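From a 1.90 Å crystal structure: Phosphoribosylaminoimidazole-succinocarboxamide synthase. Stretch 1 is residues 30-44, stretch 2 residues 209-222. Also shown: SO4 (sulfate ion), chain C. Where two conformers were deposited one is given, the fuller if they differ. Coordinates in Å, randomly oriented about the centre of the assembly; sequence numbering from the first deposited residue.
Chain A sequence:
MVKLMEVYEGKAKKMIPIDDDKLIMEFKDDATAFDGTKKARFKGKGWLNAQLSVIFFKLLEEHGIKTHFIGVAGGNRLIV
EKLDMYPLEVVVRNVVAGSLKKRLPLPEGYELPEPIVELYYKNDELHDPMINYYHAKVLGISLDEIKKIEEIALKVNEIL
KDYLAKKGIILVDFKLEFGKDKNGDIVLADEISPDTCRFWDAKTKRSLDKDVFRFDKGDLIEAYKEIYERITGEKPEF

Stretch 1 30-44: DATAFDGTKKARFKG
Stretch 2 (209-222) DKDVFRFDKGDLIE

Stretch 1 is a β-hairpin: strand 30-33 and strand 38-41 are joined by a type I' turn from Phe34 to Thr37, with Ala31 paired to Ala40 (Ala31 N to Ala40 O, 2.7 Å) and Ala33 to Lys38 (Ala33 N to Lys38 O, 2.9 Å). Gly36, at phi/psi 87/-10, suits the turn because a CB there would jam against the preceding carbonyl. Across the hairpin lies stretch 2, a short helix that ends at Arg214, a loop, and the start of a second helix at 220. The CA atoms of Ala33 and Arg214 lie 6.2 Å apart and those of Phe42 and Ile221 6.7 Å, fixing the register; 698 Å² is buried, both sides summed.

Asp209 (chi1 p) opens the walk by capping the first helix, its OD2 accepting from Asp211 N at 2.8 Å. Lys210 then extends in an all-t chain, carrying its NZ to Thr32 O at 2.7 Å, although the position of that oxygen is less certain. The same NZ reaches O1 of a sulfate at 2.8 Å, so one long cationic side chain serves both the strand backbone and the anion. Asp211 (chi1 m) does not touch stretch 1 but steadies Arg214, its OD1 receiving Arg214 NH2 at 2.8 Å in a salt bridge.

Phe213 is the centrepiece, covered over 123 Å². With chi1 t and chi2 63°, its ring lies on the small side chains of the hairpin: Ala31 CB sits over one face, 4.2 Å from the centroid, while Ala33 CB approaches CE2 at 3.6 Å and Ala40 CB approaches CE1 at 3.7 Å. Alanines let the ring come this close to the sheet. Lys38, t throughout, runs past it with CG 3.7 Å from Phe213 CZ, then delivers NZ to Phe213 O at 2.8 Å. Aliphatic length and a charged tip are both used.

Arg214 (m, t, t) lays its CG 4.0 Å from Ala33 CB and turns its guanidinium edge to the sulfate, with NH1 3.1 Å from O1; Phe34 N holds sulfate O4 at 3.1 Å. Arg214 O also takes a weak bond from Lys38 NZ at 3.3 Å. Phe215, leaving helical angles at -120/20, has CA-to-CB directed away, yet with chi1 m its ring presents a face to the edge of Phe34 (chi1 m), centroids 5.7 Å apart and planes at 61°.

Asp216, at 47/55 with chi1 m, completes the lysine site: OD1 forms a salt bridge with Lys38 NZ at 2.8 Å, and a water links that NZ to OD2. Gly218 takes 155/-155, and Asp219 (chi1 t) caps the second helix, OD1 accepting from Glu222 N at 2.9 Å.

Leu220 (chi1 t) and Ile221 (m, m) finish the apolar contact around Phe42 (chi1 m, chi2 -84°). Leu220 CB packs over one face, 4.0 Å from the centroid; the Phe42 edge meets the Phe213 face, planes at 79°, and Ile221 CD1 lies 3.9 Å from Phe42 CB.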

ATOM      1  N   ASP A  30       1.518 -15.808 -26.364  1.00 26.37           N
ATOM      2  CA  ASP A  30       0.481 -15.976 -25.339  1.00 28.20           C
ATOM      3  C   ASP A  30       0.153 -14.672 -24.624  1.00 28.40           C
ATOM      4  O   ASP A  30       1.048 -13.884 -24.302  1.00 27.47           O
ATOM      5  CB  ASP A  30       0.907 -17.015 -24.297  1.00 28.39           C
ATOM      6  CG  ASP A  30       1.136 -18.392 -24.894  1.00 33.92           C
ATOM      7  OD1 ASP A  30       2.127 -19.041 -24.505  1.00 40.25           O
ATOM      8  OD2 ASP A  30       0.327 -18.828 -25.742  1.00 38.18           O
ATOM      9  N   ALA A  31      -1.136 -14.464 -24.372  1.00 27.97           N
ATOM     10  CA  ALA A  31      -1.602 -13.335 -23.580  1.00 28.51           C
ATOM     11  C   ALA A  31      -2.509 -13.809 -22.453  1.00 28.19           C
ATOM     12  O   ALA A  31      -3.380 -14.661 -22.658  1.00 28.24           O
ATOM     13  CB  ALA A  31      -2.322 -12.317 -24.464  1.00 28.84           C
ATOM     14  N   THR A  32      -2.283 -13.266 -21.257  1.00 28.44           N
ATOM     15  CA  THR A  32      -3.108 -13.579 -20.089  0.50 28.52           C
ATOM     16  C   THR A  32      -3.607 -12.296 -19.449  1.00 29.39           C
ATOM     17  O   THR A  32      -2.920 -11.279 -19.468  1.00 28.62           O
ATOM     18  CB  THR A  32      -2.348 -14.396 -19.010  0.50 29.17           C
ATOM     19  OG1 THR A  32      -1.116 -13.743 -18.679  0.50 26.73           O
ATOM     20  CG2 THR A  32      -2.067 -15.817 -19.485  0.50 29.60           C
ATOM     21  N   ALA A  33      -4.808 -12.348 -18.883  1.00 29.37           N
ATOM     22  CA  ALA A  33      -5.373 -11.201 -18.190  1.00 31.32           C
ATOM     23  C   ALA A  33      -6.228 -11.657 -17.022  1.00 32.76           C
ATOM     24  O   ALA A  33      -6.573 -12.836 -16.920  1.00 32.26           O
ATOM     25  CB  ALA A  33      -6.187 -10.336 -19.146  1.00 30.10           C
ATOM     26  N   PHE A  34      -6.555 -10.709 -16.148  1.00 35.51           N
ATOM     27  CA  PHE A  34      -7.433 -10.935 -15.000  1.00 38.59           C
ATOM     28  C   PHE A  34      -7.048 -12.182 -14.203  1.00 40.70           C
ATOM     29  O   PHE A  34      -7.866 -13.085 -14.001  1.00 41.92           O
ATOM     30  CB  PHE A  34      -8.904 -10.989 -15.439  1.00 38.42           C
ATOM     31  CG  PHE A  34      -9.327  -9.832 -16.308  1.00 36.62           C
ATOM     32  CD1 PHE A  34      -9.216  -8.519 -15.855  1.00 35.59           C
ATOM     33  CD2 PHE A  34      -9.855 -10.060 -17.575  1.00 36.75           C
ATOM     34  CE1 PHE A  34      -9.611  -7.453 -16.655  1.00 36.24           C
ATOM     35  CE2 PHE A  34     -10.259  -8.999 -18.381  1.00 35.16           C
ATOM     36  CZ  PHE A  34     -10.137  -7.693 -17.920  1.00 34.50           C
ATOM     37  N   ASP A  35      -5.787 -12.217 -13.776  1.00 43.86           N
ATOM     38  CA  ASP A  35      -5.243 -13.291 -12.943  1.00 45.73           C
ATOM     39  C   ASP A  35      -5.408 -14.680 -13.576  1.00 46.10           C
ATOM     40  O   ASP A  35      -5.803 -15.639 -12.904  1.00 47.41           O
ATOM     41  CB  ASP A  35      -5.869 -13.244 -11.539  1.00 46.89           C
ATOM     42  CG  ASP A  35      -4.911 -13.700 -10.454  1.00 49.29           C
ATOM     43  OD1 ASP A  35      -3.817 -13.105 -10.336  1.00 51.06           O
ATOM     44  OD2 ASP A  35      -5.260 -14.642  -9.711  1.00 53.02           O
ATOM     45  N   GLY A  36      -5.117 -14.774 -14.874  1.00 45.07           N
ATOM     46  CA  GLY A  36      -5.121 -16.054 -15.582  1.00 44.17           C
ATOM     47  C   GLY A  36      -6.444 -16.512 -16.171  1.00 42.99           C
ATOM     48  O   GLY A  36      -6.483 -17.484 -16.931  1.00 43.41           O
ATOM     49  N   THR A  37      -7.528 -15.818 -15.830  1.00 41.43           N
ATOM     50  CA  THR A  37      -8.870 -16.229 -16.255  1.00 39.69           C
ATOM     51  C   THR A  37      -9.144 -15.971 -17.739  1.00 37.99           C
ATOM     52  O   THR A  37      -9.941 -16.684 -18.356  1.00 39.47           O
ATOM     53  CB  THR A  37      -9.974 -15.574 -15.398  1.00 40.29           C
ATOM     54  OG1 THR A  37      -9.872 -14.149 -15.490  1.00 40.47           O
ATOM     55  CG2 THR A  37      -9.845 -16.001 -13.937  1.00 41.10           C
ATOM     56  N   LYS A  38      -8.493 -14.953 -18.302  1.00 34.93           N
ATOM     57  CA  LYS A  38      -8.619 -14.650 -19.728  1.00 31.75           C
ATOM     58  C   LYS A  38      -7.331 -15.006 -20.465  1.00 30.14           C
ATOM     59  O   LYS A  38      -6.254 -14.532 -20.107  1.00 29.99           O
ATOM     60  CB  LYS A  38      -8.981 -13.177 -19.954  1.00 31.34           C
ATOM     61  CG  LYS A  38      -9.436 -12.873 -21.370  1.00 29.72           C
ATOM     62  CD  LYS A  38      -9.930 -11.443 -21.520  1.00 29.11           C
ATOM     63  CE  LYS A  38     -10.418 -11.193 -22.940  1.00 30.57           C
ATOM     64  NZ  LYS A  38     -11.139  -9.893 -23.055  1.00 32.41           N
ATOM     65  N   LYS A  39      -7.450 -15.847 -21.490  1.00 28.93           N
ATOM     66  CA  LYS A  39      -6.294 -16.315 -22.254  1.00 28.82           C
ATOM     67  C   LYS A  39      -6.559 -16.281 -23.752  1.00 28.36           C
ATOM     68  O   LYS A  39      -7.674 -16.554 -24.203  1.00 29.53           O
ATOM     69  CB  LYS A  39      -5.912 -17.746 -21.853  1.00 29.39           C
ATOM     70  CG  LYS A  39      -5.305 -17.898 -20.471  1.00 33.12           C
ATOM     71  CD  LYS A  39      -4.892 -19.342 -20.222  1.00 36.45           C
ATOM     72  CE  LYS A  39      -4.452 -19.554 -18.781  1.00 41.94           C
ATOM     73  NZ  LYS A  39      -4.206 -20.990 -18.482  1.00 41.84           N
ATOM     74  N   ALA A  40      -5.520 -15.945 -24.511  1.00 26.70           N
ATOM     75  CA  ALA A  40      -5.550 -15.984 -25.974  1.00 27.98           C
ATOM     76  C   ALA A  40      -4.126 -15.955 -26.526  1.00 27.31           C
ATOM     77  O   ALA A  40      -3.183 -15.598 -25.814  1.00 29.13           O
ATOM     78  CB  ALA A  40      -6.365 -14.820 -26.534  1.00 27.50           C
ATOM     79  N   ARG A  41      -3.978 -16.341 -27.790  1.00 27.78           N
ATOM     80  CA  ARG A  41      -2.695 -16.270 -28.483  1.00 27.87           C
ATOM     81  C   ARG A  41      -2.789 -15.305 -29.654  1.00 28.08           C
ATOM     82  O   ARG A  41      -3.716 -15.390 -30.466  1.00 27.36           O
ATOM     83  CB  ARG A  41      -2.274 -17.650 -28.992  1.00 29.27           C
ATOM     84  CG  ARG A  41      -2.054 -18.696 -27.906  1.00 33.20           C
ATOM     85  CD  ARG A  41      -1.521 -20.007 -28.486  1.00 37.94           C
ATOM     86  NE  ARG A  41      -0.107 -19.915 -28.855  1.00 42.07           N
ATOM     87  CZ  ARG A  41       0.347 -19.679 -30.085  1.00 42.85           C
ATOM     88  NH1 ARG A  41      -0.494 -19.503 -31.097  1.00 44.27           N
ATOM     89  NH2 ARG A  41       1.654 -19.615 -30.303  1.00 44.25           N
ATOM     90  N   PHE A  42      -1.827 -14.391 -29.743  1.00 26.25           N
ATOM     91  CA  PHE A  42      -1.819 -13.388 -30.804  1.00 26.30           C
ATOM     92  C   PHE A  42      -0.560 -13.515 -31.647  1.00 26.35           C
ATOM     93  O   PHE A  42       0.545 -13.231 -31.173  1.00 23.12           O
ATOM     94  CB  PHE A  42      -1.928 -11.979 -30.214  1.00 26.00           C
ATOM     95  CG  PHE A  42      -3.225 -11.719 -29.508  1.00 25.87           C
ATOM     96  CD1 PHE A  42      -4.352 -11.326 -30.223  1.00 26.81           C
ATOM     97  CD2 PHE A  42      -3.320 -11.858 -28.127  1.00 25.30           C
ATOM     98  CE1 PHE A  42      -5.558 -11.075 -29.575  1.00 28.34           C
ATOM     99  CE2 PHE A  42      -4.522 -11.615 -27.468  1.00 28.03           C
ATOM    100  CZ  PHE A  42      -5.644 -11.223 -28.193  1.00 28.13           C
ATOM    101  N   LYS A  43      -0.738 -13.946 -32.895  1.00 26.42           N
ATOM    102  CA  LYS A  43       0.386 -14.234 -33.784  1.00 27.22           C
ATOM    103  C   LYS A  43       1.213 -12.983 -34.059  1.00 25.77           C
ATOM    104  O   LYS A  43       0.716 -12.004 -34.627  1.00 24.52           O
ATOM    105  CB  LYS A  43      -0.102 -14.863 -35.097  1.00 28.93           C
ATOM    106  CG  LYS A  43       0.987 -15.127 -36.133  1.00 33.34           C
ATOM    107  CD  LYS A  43       1.950 -16.227 -35.707  1.00 37.79           C
ATOM    108  CE  LYS A  43       3.036 -16.424 -36.758  1.00 40.20           C
ATOM    109  NZ  LYS A  43       3.978 -17.527 -36.402  1.00 40.90           N
ATOM    110  N   GLY A  44       2.474 -13.030 -33.644  1.00 25.16           N
ATOM    111  CA  GLY A  44       3.395 -11.913 -33.821  1.00 24.06           C
ATOM    112  C   GLY A  44       3.582 -11.028 -32.598  1.00 22.61           C
ATOM    113  O   GLY A  44       4.442 -10.144 -32.608  1.00 22.48           O
ATOM    114  N   ASP A 209      -2.277  -0.825 -26.325  1.00 17.17           N
ATOM    115  CA  ASP A 209      -1.631  -1.664 -25.320  1.00 17.26           C
ATOM    116  C   ASP A 209      -2.501  -2.868 -24.975  1.00 17.93           C
ATOM    117  O   ASP A 209      -3.511  -3.133 -25.636  1.00 16.12           O
ATOM    118  CB  ASP A 209      -1.347  -0.843 -24.051  1.00 17.62           C
ATOM    119  CG  ASP A 209      -2.597  -0.164 -23.496  1.00 18.36           C
ATOM    120  OD1 ASP A 209      -2.506   1.000 -23.056  1.00 16.84           O
ATOM    121  OD2 ASP A 209      -3.676  -0.791 -23.506  1.00 20.07           O
ATOM    122  N   LYS A 210      -2.109  -3.582 -23.922  1.00 17.07           N
ATOM    123  CA  LYS A 210      -2.812  -4.781 -23.477  1.00 17.98           C
ATOM    124  C   LYS A 210      -4.292  -4.567 -23.093  1.00 16.57           C
ATOM    125  O   LYS A 210      -5.059  -5.527 -23.064  1.00 17.86           O
ATOM    126  CB  LYS A 210      -2.042  -5.422 -22.320  1.00 18.06           C
ATOM    127  CG  LYS A 210      -2.359  -6.888 -22.073  1.00 21.03           C
ATOM    128  CD  LYS A 210      -1.571  -7.378 -20.873  1.00 27.01           C
ATOM    129  CE  LYS A 210      -1.880  -8.810 -20.556  1.00 29.93           C
ATOM    130  NZ  LYS A 210      -1.149  -9.285 -19.340  1.00 24.72           N
ATOM    131  N   ASP A 211      -4.692  -3.327 -22.805  1.00 18.40           N
ATOM    132  CA  ASP A 211      -6.101  -3.027 -22.482  1.00 18.32           C
ATOM    133  C   ASP A 211      -7.049  -3.330 -23.653  1.00 19.48           C
ATOM    134  O   ASP A 211      -8.245  -3.557 -23.452  1.00 20.37           O
ATOM    135  CB  ASP A 211      -6.284  -1.577 -22.016  1.00 18.78           C
ATOM    136  CG  ASP A 211      -5.976  -1.384 -20.529  1.00 18.67           C
ATOM    137  OD1 ASP A 211      -5.910  -2.376 -19.772  1.00 21.24           O
ATOM    138  OD2 ASP A 211      -5.826  -0.219 -20.113  1.00 18.81           O
ATOM    139  N   VAL A 212      -6.502  -3.332 -24.866  1.00 19.84           N
ATOM    140  CA  VAL A 212      -7.241  -3.717 -26.071  1.00 20.84           C
ATOM    141  C   VAL A 212      -7.675  -5.185 -25.970  1.00 22.19           C
ATOM    142  O   VAL A 212      -8.777  -5.541 -26.388  1.00 23.24           O
ATOM    143  CB  VAL A 212      -6.396  -3.449 -27.343  1.00 21.84           C
ATOM    144  CG1 VAL A 212      -7.006  -4.108 -28.585  1.00 22.53           C
ATOM    145  CG2 VAL A 212      -6.255  -1.950 -27.560  1.00 22.07           C
ATOM    146  N   PHE A 213      -6.808  -6.019 -25.393  1.00 20.86           N
ATOM    147  CA  PHE A 213      -7.127  -7.416 -25.098  1.00 21.91           C
ATOM    148  C   PHE A 213      -7.971  -7.563 -23.832  1.00 21.92           C
ATOM    149  O   PHE A 213      -8.956  -8.299 -23.836  1.00 23.31           O
ATOM    150  CB  PHE A 213      -5.845  -8.251 -24.997  1.00 20.94           C
ATOM    151  CG  PHE A 213      -6.036  -9.608 -24.368  1.00 24.10           C
ATOM    152  CD1 PHE A 213      -6.846 -10.574 -24.971  1.00 25.87           C
ATOM    153  CD2 PHE A 213      -5.392  -9.927 -23.178  1.00 24.18           C
ATOM    154  CE1 PHE A 213      -7.015 -11.828 -24.387  1.00 27.25           C
ATOM    155  CE2 PHE A 213      -5.549 -11.183 -22.589  1.00 28.19           C
ATOM    156  CZ  PHE A 213      -6.363 -12.134 -23.196  1.00 27.72           C
ATOM    157  N   ARG A 214      -7.588  -6.863 -22.762  1.00 22.37           N
ATOM    158  CA  ARG A 214      -8.332  -6.900 -21.496  1.00 22.70           C
ATOM    159  C   ARG A 214      -9.814  -6.572 -21.688  1.00 25.45           C
ATOM    160  O   ARG A 214     -10.683  -7.248 -21.127  1.00 25.68           O
ATOM    161  CB  ARG A 214      -7.729  -5.943 -20.457  1.00 22.87           C
ATOM    162  CG  ARG A 214      -6.440  -6.419 -19.801  1.00 20.77           C
ATOM    163  CD  ARG A 214      -6.070  -5.534 -18.614  1.00 24.20           C
ATOM    164  NE  ARG A 214      -4.721  -5.819 -18.131  1.00 24.39           N
ATOM    165  CZ  ARG A 214      -3.649  -5.066 -18.371  1.00 25.18           C
ATOM    166  NH1 ARG A 214      -2.470  -5.433 -17.888  1.00 25.54           N
ATOM    167  NH2 ARG A 214      -3.744  -3.950 -19.088  1.00 20.55           N
ATOM    168  N   PHE A 215     -10.098  -5.543 -22.483  1.00 25.85           N
ATOM    169  CA  PHE A 215     -11.471  -5.046 -22.604  1.00 28.48           C
ATOM    170  C   PHE A 215     -12.058  -5.090 -24.016  1.00 29.81           C
ATOM    171  O   PHE A 215     -13.039  -4.396 -24.306  1.00 30.97           O
ATOM    172  CB  PHE A 215     -11.572  -3.641 -21.998  1.00 28.67           C
ATOM    173  CG  PHE A 215     -11.119  -3.573 -20.567  1.00 31.10           C
ATOM    174  CD1 PHE A 215     -11.857  -4.192 -19.560  1.00 34.20           C
ATOM    175  CD2 PHE A 215      -9.947  -2.903 -20.227  1.00 33.57           C
ATOM    176  CE1 PHE A 215     -11.434  -4.139 -18.233  1.00 31.09           C
ATOM    177  CE2 PHE A 215      -9.518  -2.846 -18.903  1.00 35.42           C
ATOM    178  CZ  PHE A 215     -10.264  -3.467 -17.906  1.00 34.51           C
ATOM    179  N   ASP A 216     -11.468  -5.921 -24.874  1.00 30.49           N
ATOM    180  CA  ASP A 216     -11.923  -6.117 -26.258  1.00 31.12           C
ATOM    181  C   ASP A 216     -12.187  -4.788 -26.980  1.00 32.33           C
ATOM    182  O   ASP A 216     -13.283  -4.548 -27.502  1.00 30.35           O
ATOM    183  CB  ASP A 216     -13.156  -7.034 -26.309  1.00 32.00           C
ATOM    184  CG  ASP A 216     -12.914  -8.390 -25.653  1.00 33.20           C
ATOM    185  OD1 ASP A 216     -11.752  -8.854 -25.599  1.00 34.38           O
ATOM    186  OD2 ASP A 216     -13.898  -8.999 -25.191  1.00 35.60           O
ATOM    187  N   LYS A 217     -11.172  -3.931 -26.998  1.00 32.23           N
ATOM    188  CA  LYS A 217     -11.298  -2.594 -27.574  1.00 34.30           C
ATOM    189  C   LYS A 217     -11.013  -2.596 -29.067  1.00 34.96           C
ATOM    190  O   LYS A 217     -11.207  -1.583 -29.745  1.00 37.42           O
ATOM    191  CB  LYS A 217     -10.362  -1.613 -26.865  1.00 34.15           C
ATOM    192  CG  LYS A 217     -10.687  -1.388 -25.403  1.00 35.89           C
ATOM    193  CD  LYS A 217      -9.716  -0.395 -24.794  1.00 36.68           C
ATOM    194  CE  LYS A 217     -10.161   0.025 -23.415  1.00 36.25           C
ATOM    195  NZ  LYS A 217      -9.560   1.336 -23.063  1.00 31.89           N
ATOM    196  N   GLY A 218     -10.555  -3.739 -29.570  1.00 34.00           N
ATOM    197  CA  GLY A 218     -10.193  -3.891 -30.970  1.00 33.66           C
ATOM    198  C   GLY A 218      -9.187  -5.002 -31.184  1.00 32.08           C
ATOM    199  O   GLY A 218      -9.096  -5.936 -30.390  1.00 31.88           O
ATOM    200  N   ASP A 219      -8.426  -4.885 -32.267  1.00 31.53           N
ATOM    201  CA  ASP A 219      -7.455  -5.894 -32.662  1.00 30.63           C
ATOM    202  C   ASP A 219      -6.129  -5.613 -31.955  1.00 28.82           C
ATOM    203  O   ASP A 219      -5.479  -4.592 -32.231  1.00 25.75           O
ATOM    204  CB  ASP A 219      -7.284  -5.858 -34.183  1.00 31.61           C
ATOM    205  CG  ASP A 219      -6.475  -7.023 -34.719  1.00 34.75           C
ATOM    206  OD1 ASP A 219      -5.244  -7.063 -34.506  1.00 34.50           O
ATOM    207  OD2 ASP A 219      -7.072  -7.891 -35.388  1.00 39.27           O
ATOM    208  N   LEU A 220      -5.743  -6.510 -31.045  1.00 26.19           N
ATOM    209  CA  LEU A 220      -4.506  -6.349 -30.272  1.00 25.90           C
ATOM    210  C   LEU A 220      -3.274  -6.197 -31.160  1.00 24.41           C
ATOM    211  O   LEU A 220      -2.460  -5.294 -30.949  1.00 22.13           O
ATOM    212  CB  LEU A 220      -4.298  -7.499 -29.269  1.00 25.91           C
ATOM    213  CG  LEU A 220      -2.978  -7.443 -28.466  1.00 28.36           C
ATOM    214  CD1 LEU A 220      -3.178  -7.749 -26.998  1.00 32.04           C
ATOM    215  CD2 LEU A 220      -1.875  -8.329 -29.051  1.00 27.68           C
ATOM    216  N   ILE A 221      -3.134  -7.087 -32.141  1.00 23.43           N
ATOM    217  CA  ILE A 221      -1.970  -7.067 -33.022  1.00 24.19           C
ATOM    218  C   ILE A 221      -1.868  -5.734 -33.774  1.00 25.03           C
ATOM    219  O   ILE A 221      -0.787  -5.150 -33.866  1.00 22.84           O
ATOM    220  CB  ILE A 221      -1.946  -8.291 -33.980  1.00 25.07           C
ATOM    221  CG1 ILE A 221      -1.525  -9.556 -33.218  1.00 23.25           C
ATOM    222  CG2 ILE A 221      -1.030  -8.044 -35.183  1.00 26.99           C
ATOM    223  CD1 ILE A 221      -0.147  -9.469 -32.537  1.00 22.41           C
ATOM    224  N   GLU A 222      -3.001  -5.248 -34.278  1.00 25.45           N
ATOM    225  CA  GLU A 222      -3.029  -3.957 -34.973  1.00 26.91           C
ATOM    226  C   GLU A 222      -2.601  -2.799 -34.064  1.00 25.58           C
ATOM    227  O   GLU A 222      -1.876  -1.906 -34.503  1.00 24.68           O
ATOM    228  CB  GLU A 222      -4.402  -3.687 -35.600  1.00 29.10           C
ATOM    229  CG  GLU A 222      -4.796  -4.669 -36.710  1.00 34.11           C
ATOM    230  CD  GLU A 222      -3.707  -4.860 -37.759  1.00 44.20           C
ATOM    231  OE1 GLU A 222      -3.213  -6.003 -37.895  1.00 48.45           O
ATOM    232  OE2 GLU A 222      -3.340  -3.872 -38.436  1.00 43.50           O
TER
HETATM  233  S   SO4 C 501      -3.251  -8.584 -15.960  1.00 59.24           S
HETATM  234  O1  SO4 C 501      -2.903  -8.434 -17.369  1.00 62.24           O
HETATM  235  O2  SO4 C 501      -2.967  -9.952 -15.545  1.00 61.21           O
HETATM  236  O3  SO4 C 501      -2.448  -7.650 -15.174  1.00 59.71           O
HETATM  237  O4  SO4 C 501      -4.675  -8.301 -15.780  1.00 57.48           O
HETATM  238  O   HOH W   1       0.171 -11.177 -21.591  1.00 19.85           O
HETATM  239  O   HOH W   2     -13.423 -11.471 -24.558  1.00 31.64           O